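PDB 7KV2: RagB/SusD family nutrient uptake outer membrane protein from Bacteroides thetaiotaomicron, which probably binds beta-glucan at the bacterial outer membrane as a SusD-type surface glycan-binding protein serving nutrient uptake. Local coordinates for residues V50-D55 and V119-D124; M97-A102 and R485-S490; I227-N232 and L467-K472; E407-A412 and K426-L431; L496-K501 and L510-Y515. All coordinates share one frame; numbering follows the deposited sequence. Where two conformers were deposited one is given.

Contact 1: V50-D55 and V119-D124; sequences VVAAYD and VKRCND
Arg121 NH1 reaches over to the carbonyl oxygen of Ala52, a hydrogen bond of 3.0 Å that runs in the guanidinium plane and is fairly straight (163° at the hydrogen). The same oxygen also accepts from the backbone N of Asp55, the two donors arriving from opposite faces of the carbonyl plane. A water joins the two side chains: it donates to Asp55 OD2 and accepts from Arg121 NH1 at 2.8 Å, so it links two groups whose direct salt bridge, Asp55 OD2 to Arg121 NH1, is long at 3.8 Å. Asp55 OD1 is held by His58. The Arg121 bond joins the end of helix 43-53 to the side of helix 110-130, in the helical, tetratricopeptide-like part of the SusD fold. An alanine in place of Arg121 would probably leave Asp55 OD2 without its nearby positive charge and take one of its two donors from Ala52 O. Arg121 CB rests on Ala53 CA at 3.8 Å, and Cys122 SG touches Ala53 CB at 4.1 Å; the Cys122 side chain also touches Leu150 of helix 137-162.

Contact 2: M97-A102 and R485-S490; sequences MMNFEA and RTNSWS
Arg485 grips the carbonyl of Met98 side-on, NE and NH2 both donating to one oxygen: Arg485 NH2 to Met98 O is 2.9 Å and Arg485 NE to Met98 O is 3.0 Å, with the oxygen in the guanidinium plane. A second group of hydrogen bonds gathers on Asn99. Its OD1 takes the backbone N of Thr486 (2.7 Å from Thr486 N to Asn99 OD1) and of Asn487 from opposite faces of the amide, while ND2 donates to Thr486 OG1 and to Glu101 OE2. Asn487 ND2 returns a nearly straight bond to Asn99 O, 171° at the hydrogen. Aromatic contacts follow: Trp489 meets the face of Phe100 edge-on, T-shaped, the centroids of the Phe100 ring and the Trp489 five-membered ring 5.0 Å apart and the planes at 87°. Trp489 CB also lies over that face, a CH-pi contact, and Met98 O sits over the opposite one. The Arg485 guanidinium, 14° from parallel to the Phe100 ring, brings its face against Phe100 CZ. Phe100, with positive phi, is the C-prime residue of a Schellman motif, and loop 485-490 of the C-terminal SusD region clasps this end of helix 92-98 in the N-terminal region.

Contact 3: I227-N232 and L467-K472; sequences IVMYQN and LIRTGK
Arg469 lies against the last turn of helix 217-231, and its chain can be followed outward from CB, which touches Tyr230 CD1 at 3.8 Å. Its first torsion sets CG between the backbone N and the carbonyl carbon (chi1 73°), and the chain then runs extended to NE. Arg469 CD passes Met229 O at 3.9 Å. NE leaves the contact to pair with Asp466 in a salt bridge. At the tip, the methyl Met229 CE approaches Arg469 NH1 at 3.8 Å and NH2 a little farther off; the two side chains lie alongside each other and point the same way. Arg469 NH1 also donates to a water at 2.8 Å, in the guanidinium plane, and that water donates to Met229 O at 2.7 Å, linking the charge to the helix end. NH1 also forms a salt bridge with Glu414, so the buried guanidinium has acidic partners at two of its nitrogens. Back at the CB end, the Tyr230 ring runs on to Ile468, Tyr230 OH lying 3.4 Å from Ile468 CG2. Both segments finish their helices in Schellman motifs, at Asn232 and Gly471. The pair thus joins the ends of helices 217-231 and 463-469, with helix 446-456 packing on Arg469 and helix 137-162 touching Tyr230.

Contact 4: E407-A412 and K426-L431; sequences ETLLNA and KKYLNL
Lys426 O is gripped twice from within its own helix, by Asn430 N at 3.0 Å and by Asn430 ND2 at 2.8 Å, from opposite faces of the carbonyl; Asn430 ND2 also donates to Ile442. Across the contact, helices 405-417 and 425-435 form an antiparallel helical hairpin of the SusD family's C-terminal region, the axes of the two short segments 8.2 Å apart at closest approach with 146° between their directions. No hydrogen bond joins them, and the packing is apolar. Tyr428 leans into the interface, its CB 3.6 Å from Leu409 O. Leu409 CD2 meets Tyr428 CD1 at 3.8 Å, the side chains crossing near a right angle, while Ala412 CB touches the other CD carbon, Tyr428 CD2. The hydroxyl of Tyr428 continues past the pair to Glu245 of helix 237-249, whose Ile248 packs on both Ala412 and Tyr428. Leu409 reaches Leu431 CB with its other branch, CD1. On the side facing helix 446-456, the methyls Leu410 CD2 and Leu429 CD1 meet tip to tip at 3.7 Å.

Contact 5: L496-K501 and L510-Y515; sequences LPIPQK and LVQNNY. With EDO (1,2-ethanediol), chain D.
Pro497 caps one face of the Tyr515 ring, its CD over the centre, 3.6 Å from the Tyr515 centroid and only 10° off the normal, a CH-pi contact. Leu496 runs alongside the ring, with CD2 at 4.1 Å from Tyr515 CE2. Next along the chain, the amide of Gln512 closes a two-bond ring with one backbone residue: Ile498 N donates to Gln512 OE1 at 2.8 Å, and Gln512 NE2 donates to Ile498 O at 2.8 Å, each bond in the plane of its acceptor carbonyl and on a lone pair. The chain of Gln512 bends at chi2 (55°), turning its amide back onto Ile498, and OE1 takes Asn513 N as well. Asn513 ND2 adds a bond to Leu496 O at 2.8 Å and is shared with Trp162. The looser side lies beyond Gln512, where a water links Gln512 NE2 to Gln500 OE1. Separately, at the start of helix 500-505, Lys501 N donates to a 1,2-ethanediol, probably from the crystallisation liquor, also held by Pro104 and Met107. An alanine in place of Gln512 would probably leave the N and O of Ile498 without their shared mate and let the C-terminal tail shift. The side-chain amides thus stand in for backbone pairing, pinning the tail to a segment where Pro497 and Pro499, flanking Ile498, have no N-H to give.

Contacts 2, 3 and 4 form a connected series. Trp489 of contact 2 packs on Ile468 of contact 3 (Trp489 CZ2 to Ile468 CG1, 3.7 Å), and Met229 of contact 3 reaches Asn411 of contact 4. Contact 5 joins at the other end, where Tyr515 OH probably hydrogen-bonds Ala102 N of contact 2. Contact 1 stands apart, its nearest atoms about 12 Å from contact 5 and about 19 Å from contact 2. Along the chain, contact 4 is nested within contact 3, and that within contact 2; contacts 2 and 3 each join a segment of the N-terminal family region to one of the C-terminal region. The bound sodium, ligated by Ile248, Ser250, Tyr253 and Tyr405, lies about 7 Å from the Leu409 side chain of contact 4.

Contact 1: V50-D55 and V119-D124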
# COMPACT_ATOMS: atom_id res chain seq x y z
N VAL A 50 9.11 -17.97 -11.28
CA VAL A 50 7.93 -17.05 -11.33
C VAL A 50 7.42 -16.87 -9.89
O VAL A 50 7.27 -15.72 -9.47
CB VAL A 50 6.85 -17.53 -12.31
CG1 VAL A 50 5.61 -16.64 -12.26
CG2 VAL A 50 7.38 -17.59 -13.74
N VAL A 51 7.24 -17.95 -9.14
CA VAL A 51 6.83 -17.88 -7.71
C VAL A 51 7.83 -17.00 -6.96
O VAL A 51 7.40 -16.07 -6.26
CB VAL A 51 6.67 -19.28 -7.09
CG1 VAL A 51 6.42 -19.20 -5.59
CG2 VAL A 51 5.57 -20.07 -7.78
N ALA A 52 9.14 -17.23 -7.14
CA ALA A 52 10.17 -16.43 -6.44
C ALA A 52 10.01 -14.93 -6.76
O ALA A 52 10.31 -14.12 -5.87
CB ALA A 52 11.55 -16.92 -6.78
N ALA A 53 9.59 -14.55 -7.97
CA ALA A 53 9.49 -13.13 -8.39
C ALA A 53 8.42 -12.38 -7.57
O ALA A 53 8.46 -11.14 -7.57
CB ALA A 53 9.17 -13.01 -9.84
N TYR A 54 7.46 -13.11 -6.99
CA TYR A 54 6.40 -12.54 -6.11
C TYR A 54 6.92 -12.29 -4.69
O TYR A 54 6.26 -11.52 -3.94
CB TYR A 54 5.19 -13.49 -6.03
CG TYR A 54 4.29 -13.54 -7.24
CD1 TYR A 54 4.55 -14.41 -8.29
CD2 TYR A 54 3.16 -12.76 -7.33
CE1 TYR A 54 3.72 -14.47 -9.40
CE2 TYR A 54 2.29 -12.82 -8.43
CZ TYR A 54 2.56 -13.69 -9.47
OH TYR A 54 1.73 -13.75 -10.56
N ASP A 55 8.01 -12.92 -4.25
CA ASP A 55 8.33 -12.93 -2.80
C ASP A 55 8.60 -11.52 -2.29
O ASP A 55 8.20 -11.19 -1.18
CB ASP A 55 9.49 -13.87 -2.48
CG ASP A 55 9.02 -15.28 -2.24
OD1 ASP A 55 8.07 -15.47 -1.46
OD2 ASP A 55 9.61 -16.20 -2.86
N VAL A 119 12.62 -6.52 -9.07
CA VAL A 119 13.01 -6.23 -10.47
C VAL A 119 13.99 -7.31 -10.94
O VAL A 119 13.79 -7.83 -12.06
CB VAL A 119 13.60 -4.83 -10.61
CG1 VAL A 119 14.18 -4.65 -12.00
CG2 VAL A 119 12.61 -3.71 -10.35
N LYS A 120 15.00 -7.63 -10.15
CA LYS A 120 16.05 -8.61 -10.53
C LYS A 120 15.40 -9.98 -10.73
O LYS A 120 15.71 -10.64 -11.71
CB LYS A 120 17.17 -8.70 -9.49
CG LYS A 120 18.13 -7.51 -9.52
CD LYS A 120 19.14 -7.45 -8.38
CE LYS A 120 20.23 -6.42 -8.62
NZ LYS A 120 20.75 -5.85 -7.35
N ARG A 121 14.49 -10.39 -9.85
CA ARG A 121 13.85 -11.72 -9.97
C ARG A 121 12.97 -11.78 -11.21
O ARG A 121 12.95 -12.86 -11.83
CB ARG A 121 13.11 -12.08 -8.68
CG ARG A 121 14.05 -12.25 -7.51
CD ARG A 121 13.30 -12.72 -6.31
NE ARG A 121 14.20 -12.99 -5.22
CZ ARG A 121 13.94 -13.79 -4.22
NH1 ARG A 121 12.76 -14.41 -4.15
NH2 ARG A 121 14.85 -13.99 -3.30
N CYS A 122 12.29 -10.69 -11.57
CA CYS A 122 11.46 -10.57 -12.80
C CYS A 122 12.36 -10.73 -14.04
O CYS A 122 11.99 -11.50 -14.96
CB CYS A 122 10.67 -9.26 -12.82
SG CYS A 122 9.36 -9.24 -11.54
N ASN A 123 13.47 -10.00 -14.07
CA ASN A 123 14.47 -10.04 -15.18
C ASN A 123 15.02 -11.47 -15.35
O ASN A 123 15.18 -11.91 -16.52
CB ASN A 123 15.54 -8.98 -14.93
CG ASN A 123 15.02 -7.57 -15.17
OD1 ASN A 123 13.96 -7.39 -15.78
ND2 ASN A 123 15.82 -6.59 -14.76
N ASP A 124 15.30 -12.17 -14.24
CA ASP A 124 15.80 -13.57 -14.24
C ASP A 124 14.85 -14.46 -15.03
O ASP A 124 15.33 -15.24 -15.87
CB ASP A 124 15.92 -14.19 -12.84
CG ASP A 124 17.07 -13.68 -11.99
OD1 ASP A 124 18.02 -13.10 -12.54
OD2 ASP A 124 17.00 -13.89 -10.78
O HOH W 1 12.19 -16.42 -2.34

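Contact 2: M97-A102 and R485-S490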
# COMPACT_ATOMS: atom_id res chain seq x y z
N MET A 97 10.95 12.11 7.07
CA MET A 97 10.10 12.11 5.87
C MET A 97 8.78 12.86 6.15
O MET A 97 8.27 13.56 5.26
CB MET A 97 9.75 10.68 5.48
CG MET A 97 10.92 9.90 4.95
SD MET A 97 10.59 8.09 4.98
CE MET A 97 9.20 8.01 3.85
N MET A 98 8.20 12.61 7.31
CA MET A 98 6.88 13.17 7.67
C MET A 98 6.98 14.71 7.68
O MET A 98 6.03 15.36 7.24
CB MET A 98 6.43 12.64 9.03
CG MET A 98 5.21 13.32 9.58
SD MET A 98 5.59 14.76 10.61
CE MET A 98 4.14 14.93 11.64
N ASN A 99 8.09 15.24 8.17
CA ASN A 99 8.31 16.71 8.29
C ASN A 99 9.08 17.26 7.08
O ASN A 99 9.60 18.39 7.18
CB ASN A 99 9.00 17.00 9.63
CG ASN A 99 8.87 18.44 10.03
OD1 ASN A 99 7.87 19.08 9.71
ND2 ASN A 99 9.90 18.96 10.71
N PHE A 100 9.13 16.54 5.97
CA PHE A 100 9.72 16.97 4.66
C PHE A 100 11.18 17.44 4.87
O PHE A 100 11.57 18.41 4.20
CB PHE A 100 8.84 18.06 4.02
CG PHE A 100 7.38 17.71 4.02
CD1 PHE A 100 6.96 16.45 3.58
CD2 PHE A 100 6.43 18.58 4.51
CE1 PHE A 100 5.63 16.09 3.62
CE2 PHE A 100 5.08 18.22 4.55
CZ PHE A 100 4.69 16.98 4.12
N GLU A 101 11.94 16.75 5.73
CA GLU A 101 13.36 17.07 6.04
C GLU A 101 14.21 15.78 5.99
O GLU A 101 15.19 15.64 6.76
CB GLU A 101 13.40 17.82 7.38
CG GLU A 101 12.93 17.03 8.59
CD GLU A 101 13.17 17.72 9.92
OE1 GLU A 101 14.24 18.35 10.05
OE2 GLU A 101 12.32 17.61 10.83
N ALA A 102 13.80 14.80 5.18
CA ALA A 102 14.60 13.59 4.92
C ALA A 102 15.99 14.04 4.44
O ALA A 102 16.03 15.01 3.69
CB ALA A 102 13.94 12.76 3.86
N ARG A 485 4.52 18.56 12.62
CA ARG A 485 4.98 19.03 11.31
C ARG A 485 5.27 20.54 11.44
O ARG A 485 4.34 21.29 11.86
CB ARG A 485 3.94 18.73 10.25
CG ARG A 485 4.33 19.22 8.87
CD ARG A 485 3.41 18.71 7.79
NE ARG A 485 3.70 17.29 7.53
CZ ARG A 485 2.77 16.36 7.28
NH1 ARG A 485 1.49 16.66 7.32
NH2 ARG A 485 3.14 15.10 7.05
N THR A 486 6.50 20.95 11.13
CA THR A 486 6.96 22.36 11.26
C THR A 486 7.30 22.92 9.88
O THR A 486 7.56 24.14 9.82
CB THR A 486 8.16 22.47 12.20
OG1 THR A 486 9.24 21.72 11.65
CG2 THR A 486 7.85 22.04 13.61
N ASN A 487 7.30 22.09 8.84
CA ASN A 487 7.56 22.50 7.44
C ASN A 487 6.30 22.39 6.61
O ASN A 487 5.39 21.64 6.99
CB ASN A 487 8.73 21.71 6.82
CG ASN A 487 10.02 21.98 7.56
OD1 ASN A 487 10.36 23.13 7.80
ND2 ASN A 487 10.71 20.94 7.98
N SER A 488 6.23 23.14 5.52
CA SER A 488 5.19 23.02 4.48
C SER A 488 5.71 22.17 3.34
O SER A 488 6.88 22.31 2.98
CB SER A 488 4.73 24.35 3.98
OG SER A 488 3.96 24.99 4.96
N TRP A 489 4.87 21.33 2.75
CA TRP A 489 5.24 20.60 1.51
C TRP A 489 5.47 21.62 0.38
O TRP A 489 4.69 22.55 0.28
CB TRP A 489 4.13 19.61 1.14
CG TRP A 489 4.52 18.65 0.07
CD1 TRP A 489 5.06 17.41 0.25
CD2 TRP A 489 4.40 18.83 -1.36
NE1 TRP A 489 5.26 16.80 -0.95
CE2 TRP A 489 4.87 17.65 -1.96
CE3 TRP A 489 3.94 19.87 -2.18
CZ2 TRP A 489 4.93 17.47 -3.34
CZ3 TRP A 489 3.97 19.69 -3.55
CH2 TRP A 489 4.46 18.51 -4.12
N SER A 490 6.44 21.36 -0.49
CA SER A 490 6.65 22.12 -1.75
C SER A 490 7.10 21.14 -2.81
O SER A 490 7.53 20.04 -2.46
CB SER A 490 7.68 23.23 -1.53
OG SER A 490 8.95 22.67 -1.22

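Contact 3: I227-N232 and L467-K472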
# COMPACT_ATOMS: atom_id res chain seq x y z
N ILE A 227 -0.72 4.60 -12.27
CA ILE A 227 0.49 5.32 -12.78
C ILE A 227 0.04 6.41 -13.79
O ILE A 227 0.61 7.54 -13.75
CB ILE A 227 1.55 4.33 -13.31
CG1 ILE A 227 1.14 3.64 -14.61
CG2 ILE A 227 1.93 3.31 -12.24
CD1 ILE A 227 2.26 2.90 -15.26
N VAL A 228 -0.98 6.14 -14.59
CA VAL A 228 -1.59 7.12 -15.55
C VAL A 228 -2.06 8.35 -14.76
O VAL A 228 -1.74 9.50 -15.17
CB VAL A 228 -2.73 6.52 -16.38
CG1 VAL A 228 -3.55 7.58 -17.07
CG2 VAL A 228 -2.21 5.51 -17.38
N MET A 229 -2.74 8.13 -13.63
CA MET A 229 -3.32 9.26 -12.89
C MET A 229 -2.21 9.98 -12.13
O MET A 229 -2.25 11.23 -12.07
CB MET A 229 -4.46 8.81 -11.98
CG MET A 229 -5.65 8.34 -12.79
SD MET A 229 -6.91 7.44 -11.81
CE MET A 229 -7.68 8.87 -11.07
N TYR A 230 -1.22 9.26 -11.59
CA TYR A 230 -0.16 9.95 -10.82
C TYR A 230 0.68 10.83 -11.79
O TYR A 230 1.20 11.85 -11.37
CB TYR A 230 0.76 9.00 -10.07
CG TYR A 230 1.62 9.72 -9.07
CD1 TYR A 230 1.05 10.38 -8.00
CD2 TYR A 230 2.99 9.81 -9.22
CE1 TYR A 230 1.82 11.10 -7.10
CE2 TYR A 230 3.78 10.50 -8.31
CZ TYR A 230 3.19 11.18 -7.26
OH TYR A 230 3.94 11.85 -6.34
N GLN A 231 0.83 10.37 -13.03
CA GLN A 231 1.62 11.07 -14.08
C GLN A 231 0.84 12.27 -14.63
O GLN A 231 1.47 13.12 -15.26
CB GLN A 231 1.93 10.10 -15.22
CG GLN A 231 2.77 10.72 -16.35
CD GLN A 231 4.16 11.07 -15.89
OE1 GLN A 231 4.61 10.66 -14.82
NE2 GLN A 231 4.90 11.81 -16.72
N ASN A 232 -0.47 12.29 -14.44
CA ASN A 232 -1.41 13.27 -15.04
C ASN A 232 -1.34 13.09 -16.56
O ASN A 232 -1.30 14.11 -17.28
CB ASN A 232 -1.13 14.70 -14.58
CG ASN A 232 -1.68 14.97 -13.18
OD1 ASN A 232 -0.93 15.08 -12.23
ND2 ASN A 232 -2.99 15.00 -13.03
N LEU A 467 -2.88 13.74 -2.90
CA LEU A 467 -2.60 15.17 -2.63
C LEU A 467 -1.63 15.71 -3.67
O LEU A 467 -1.88 16.82 -4.21
CB LEU A 467 -2.00 15.35 -1.23
CG LEU A 467 -3.02 15.24 -0.11
CD1 LEU A 467 -2.35 15.17 1.23
CD2 LEU A 467 -4.08 16.36 -0.20
N ILE A 468 -0.58 14.96 -3.96
CA ILE A 468 0.50 15.46 -4.85
C ILE A 468 -0.12 15.57 -6.26
O ILE A 468 0.02 16.64 -6.85
CB ILE A 468 1.76 14.59 -4.82
CG1 ILE A 468 2.48 14.71 -3.48
CG2 ILE A 468 2.66 14.96 -5.99
CD1 ILE A 468 3.64 13.77 -3.31
N ARG A 469 -0.77 14.51 -6.77
CA ARG A 469 -1.19 14.43 -8.20
C ARG A 469 -2.31 15.43 -8.51
O ARG A 469 -2.45 15.78 -9.71
CB ARG A 469 -1.62 13.02 -8.61
CG ARG A 469 -2.97 12.58 -8.05
CD ARG A 469 -3.19 11.10 -8.28
NE ARG A 469 -4.44 10.67 -7.68
CZ ARG A 469 -5.67 10.98 -8.14
NH1 ARG A 469 -5.82 11.69 -9.24
NH2 ARG A 469 -6.75 10.57 -7.51
N THR A 470 -3.08 15.85 -7.50
CA THR A 470 -4.23 16.79 -7.68
C THR A 470 -3.81 18.23 -7.39
O THR A 470 -4.67 19.10 -7.47
CB THR A 470 -5.41 16.39 -6.77
OG1 THR A 470 -4.98 16.48 -5.41
CG2 THR A 470 -5.92 15.02 -7.10
N GLY A 471 -2.55 18.46 -7.00
CA GLY A 471 -2.01 19.80 -6.69
C GLY A 471 -2.43 20.32 -5.33
O GLY A 471 -2.39 21.55 -5.09
N LYS A 472 -2.84 19.45 -4.41
CA LYS A 472 -3.40 19.91 -3.13
C LYS A 472 -2.35 19.87 -2.03
O LYS A 472 -2.60 20.43 -0.99
CB LYS A 472 -4.61 19.06 -2.76
CG LYS A 472 -5.85 19.30 -3.61
CD LYS A 472 -7.01 18.40 -3.15
CE LYS A 472 -8.21 18.50 -4.06
NZ LYS A 472 -8.68 19.90 -4.15
O HOH W 2 -4.27 12.89 -11.26

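Contact 4: E407-A412 and K426-L431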
# COMPACT_ATOMS: atom_id res chain seq x y z
N GLU A 407 -11.90 1.70 -5.01
CA GLU A 407 -10.92 2.48 -5.76
C GLU A 407 -11.25 2.45 -7.25
O GLU A 407 -11.06 3.51 -7.92
CB GLU A 407 -9.50 1.98 -5.53
CG GLU A 407 -8.51 3.00 -6.02
CD GLU A 407 -7.05 2.81 -5.67
OE1 GLU A 407 -6.68 1.77 -5.07
OE2 GLU A 407 -6.26 3.75 -6.07
N THR A 408 -11.70 1.31 -7.76
CA THR A 408 -12.18 1.21 -9.15
C THR A 408 -13.29 2.26 -9.37
O THR A 408 -13.24 2.98 -10.36
CB THR A 408 -12.71 -0.19 -9.44
OG1 THR A 408 -11.75 -1.18 -9.08
CG2 THR A 408 -13.04 -0.35 -10.90
N LEU A 409 -14.30 2.28 -8.51
CA LEU A 409 -15.48 3.17 -8.64
C LEU A 409 -15.03 4.64 -8.56
O LEU A 409 -15.49 5.47 -9.40
CB LEU A 409 -16.50 2.84 -7.56
CG LEU A 409 -17.28 1.52 -7.69
CD1 LEU A 409 -18.03 1.22 -6.41
CD2 LEU A 409 -18.25 1.51 -8.86
N LEU A 410 -14.18 4.99 -7.60
CA LEU A 410 -13.73 6.39 -7.43
C LEU A 410 -12.83 6.78 -8.61
O LEU A 410 -12.92 7.95 -9.06
CB LEU A 410 -13.06 6.52 -6.07
CG LEU A 410 -14.04 6.38 -4.90
CD1 LEU A 410 -13.36 6.44 -3.54
CD2 LEU A 410 -15.13 7.43 -4.96
N ASN A 411 -11.95 5.88 -9.07
CA ASN A 411 -11.09 6.13 -10.27
C ASN A 411 -11.99 6.48 -11.48
O ASN A 411 -11.73 7.50 -12.16
CB ASN A 411 -10.25 4.91 -10.64
CG ASN A 411 -9.01 4.67 -9.80
OD1 ASN A 411 -8.65 5.47 -8.94
ND2 ASN A 411 -8.32 3.57 -10.08
N ALA A 412 -13.03 5.66 -11.72
CA ALA A 412 -13.99 5.87 -12.84
C ALA A 412 -14.71 7.21 -12.66
O ALA A 412 -14.76 7.99 -13.59
CB ALA A 412 -14.94 4.71 -12.95
N LYS A 426 -21.76 10.11 -10.81
CA LYS A 426 -22.54 10.35 -9.59
C LYS A 426 -22.89 8.99 -8.97
O LYS A 426 -22.78 8.85 -7.72
CB LYS A 426 -23.78 11.19 -9.85
CG LYS A 426 -24.53 11.50 -8.56
CD LYS A 426 -25.53 12.61 -8.69
CE LYS A 426 -26.31 12.79 -7.41
NZ LYS A 426 -27.18 13.98 -7.50
N LYS A 427 -23.32 8.03 -9.78
CA LYS A 427 -23.71 6.71 -9.25
C LYS A 427 -22.48 6.06 -8.60
O LYS A 427 -22.59 5.58 -7.48
CB LYS A 427 -24.25 5.79 -10.34
CG LYS A 427 -24.57 4.38 -9.89
CD LYS A 427 -25.39 3.65 -10.91
CE LYS A 427 -25.07 2.18 -11.02
NZ LYS A 427 -25.90 1.52 -12.07
N TYR A 428 -21.35 6.10 -9.28
CA TYR A 428 -20.12 5.42 -8.85
C TYR A 428 -19.67 6.00 -7.51
O TYR A 428 -19.41 5.21 -6.62
CB TYR A 428 -19.05 5.52 -9.92
CG TYR A 428 -19.37 4.71 -11.15
CD1 TYR A 428 -20.30 3.69 -11.14
CD2 TYR A 428 -18.69 4.93 -12.32
CE1 TYR A 428 -20.56 2.93 -12.28
CE2 TYR A 428 -18.95 4.20 -13.46
CZ TYR A 428 -19.88 3.19 -13.44
OH TYR A 428 -20.08 2.46 -14.58
N LEU A 429 -19.58 7.33 -7.41
CA LEU A 429 -19.23 8.05 -6.16
C LEU A 429 -20.17 7.67 -5.02
O LEU A 429 -19.69 7.34 -3.92
CB LEU A 429 -19.25 9.56 -6.43
CG LEU A 429 -19.03 10.42 -5.20
CD1 LEU A 429 -17.69 10.03 -4.51
CD2 LEU A 429 -19.03 11.88 -5.59
N ASN A 430 -21.47 7.64 -5.27
CA ASN A 430 -22.45 7.45 -4.19
C ASN A 430 -22.55 5.98 -3.84
O ASN A 430 -22.99 5.71 -2.72
CB ASN A 430 -23.76 8.17 -4.49
CG ASN A 430 -23.57 9.66 -4.30
OD1 ASN A 430 -23.50 10.14 -3.16
ND2 ASN A 430 -23.39 10.37 -5.39
N LEU A 431 -22.11 5.04 -4.69
CA LEU A 431 -22.11 3.60 -4.28
C LEU A 431 -21.14 3.46 -3.09
O LEU A 431 -21.50 2.83 -2.07
CB LEU A 431 -21.69 2.72 -5.44
CG LEU A 431 -22.77 2.41 -6.48
CD1 LEU A 431 -22.17 1.63 -7.63
CD2 LEU A 431 -23.90 1.63 -5.85

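Contact 5: L496-K501 and L510-Y515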
# COMPACT_ATOMS: atom_id res chain seq x y z
N LEU A 496 11.94 11.77 -2.74
CA LEU A 496 12.80 11.72 -1.53
C LEU A 496 14.27 11.74 -1.95
O LEU A 496 14.58 11.33 -3.06
CB LEU A 496 12.55 10.44 -0.73
CG LEU A 496 11.21 10.42 0.02
CD1 LEU A 496 10.87 8.99 0.41
CD2 LEU A 496 11.29 11.31 1.25
N PRO A 497 15.19 12.13 -1.06
CA PRO A 497 16.62 11.95 -1.29
C PRO A 497 16.91 10.46 -1.51
O PRO A 497 16.46 9.64 -0.68
CB PRO A 497 17.31 12.38 0.00
CG PRO A 497 16.29 13.25 0.69
CD PRO A 497 14.94 12.71 0.27
N ILE A 498 17.67 10.15 -2.58
CA ILE A 498 18.27 8.79 -2.80
C ILE A 498 19.22 8.47 -1.65
O ILE A 498 19.99 9.33 -1.25
CB ILE A 498 18.92 8.74 -4.19
CG1 ILE A 498 17.87 9.00 -5.26
CG2 ILE A 498 19.65 7.41 -4.40
CD1 ILE A 498 18.42 9.29 -6.65
N PRO A 499 19.20 7.25 -1.05
CA PRO A 499 20.13 6.90 0.02
C PRO A 499 21.60 7.22 -0.35
O PRO A 499 21.99 6.97 -1.50
CB PRO A 499 19.91 5.39 0.21
CG PRO A 499 18.44 5.20 -0.16
CD PRO A 499 18.23 6.17 -1.30
N GLN A 500 22.36 7.73 0.62
CA GLN A 500 23.79 8.15 0.42
C GLN A 500 24.61 6.94 -0.04
O GLN A 500 25.45 7.11 -0.95
CB GLN A 500 24.40 8.76 1.69
CG GLN A 500 25.75 9.48 1.44
CD GLN A 500 25.66 10.56 0.39
OE1 GLN A 500 24.81 11.46 0.44
NE2 GLN A 500 26.51 10.46 -0.62
N LYS A 501 24.36 5.76 0.54
CA LYS A 501 25.07 4.52 0.13
C LYS A 501 24.87 4.25 -1.36
O LYS A 501 25.85 3.80 -1.99
CB LYS A 501 24.71 3.34 1.02
CG LYS A 501 25.39 3.41 2.37
CD LYS A 501 24.79 2.53 3.43
CE LYS A 501 25.31 2.84 4.82
NZ LYS A 501 24.51 2.11 5.83
N LEU A 510 24.60 8.27 -10.34
CA LEU A 510 23.28 8.66 -9.73
C LEU A 510 23.31 10.13 -9.31
O LEU A 510 24.01 10.41 -8.35
CB LEU A 510 23.05 7.81 -8.47
CG LEU A 510 22.33 6.47 -8.64
CD1 LEU A 510 22.04 5.87 -7.28
CD2 LEU A 510 21.05 6.61 -9.44
N VAL A 511 22.54 11.01 -9.98
CA VAL A 511 22.33 12.44 -9.58
C VAL A 511 21.31 12.45 -8.43
O VAL A 511 20.13 12.08 -8.71
CB VAL A 511 21.82 13.32 -10.74
CG1 VAL A 511 21.79 14.80 -10.35
CG2 VAL A 511 22.61 13.12 -12.03
N GLN A 512 21.72 12.94 -7.26
CA GLN A 512 20.87 13.16 -6.05
C GLN A 512 19.72 14.10 -6.40
O GLN A 512 19.86 15.00 -7.22
CB GLN A 512 21.70 13.67 -4.87
CG GLN A 512 20.93 13.79 -3.56
CD GLN A 512 20.25 12.50 -3.16
OE1 GLN A 512 19.17 12.19 -3.66
NE2 GLN A 512 20.92 11.73 -2.30
N ASN A 513 18.53 13.83 -5.84
CA ASN A 513 17.36 14.70 -6.05
C ASN A 513 17.60 16.02 -5.32
O ASN A 513 18.29 16.00 -4.31
CB ASN A 513 16.09 14.00 -5.55
CG ASN A 513 15.69 12.83 -6.42
OD1 ASN A 513 15.79 12.91 -7.66
ND2 ASN A 513 15.15 11.77 -5.80
N ASN A 514 17.08 17.11 -5.88
CA ASN A 514 17.03 18.47 -5.28
C ASN A 514 15.82 18.50 -4.34
O ASN A 514 14.79 19.01 -4.78
CB ASN A 514 16.93 19.56 -6.35
CG ASN A 514 17.01 20.97 -5.77
OD1 ASN A 514 17.49 21.16 -4.66
ND2 ASN A 514 16.54 21.95 -6.53
N TYR A 515 15.92 17.89 -3.16
CA TYR A 515 14.77 17.78 -2.22
C TYR A 515 14.83 18.84 -1.12
O TYR A 515 15.91 18.99 -0.51
CB TYR A 515 14.79 16.39 -1.59
CG TYR A 515 13.87 16.15 -0.41
CD1 TYR A 515 14.32 16.36 0.88
CD2 TYR A 515 12.63 15.56 -0.59
CE1 TYR A 515 13.54 16.05 1.98
CE2 TYR A 515 11.82 15.26 0.51
CZ TYR A 515 12.30 15.46 1.79
OH TYR A 515 11.57 15.14 2.90
OXT TYR A 515 13.79 19.48 -0.86
C1 EDO D . 20.46 5.49 4.12
O1 EDO D . 20.47 6.66 4.84
C2 EDO D . 21.85 5.01 3.88
O2 EDO D . 22.48 5.77 2.87
O HOH W 3 23.67 12.65 -1.46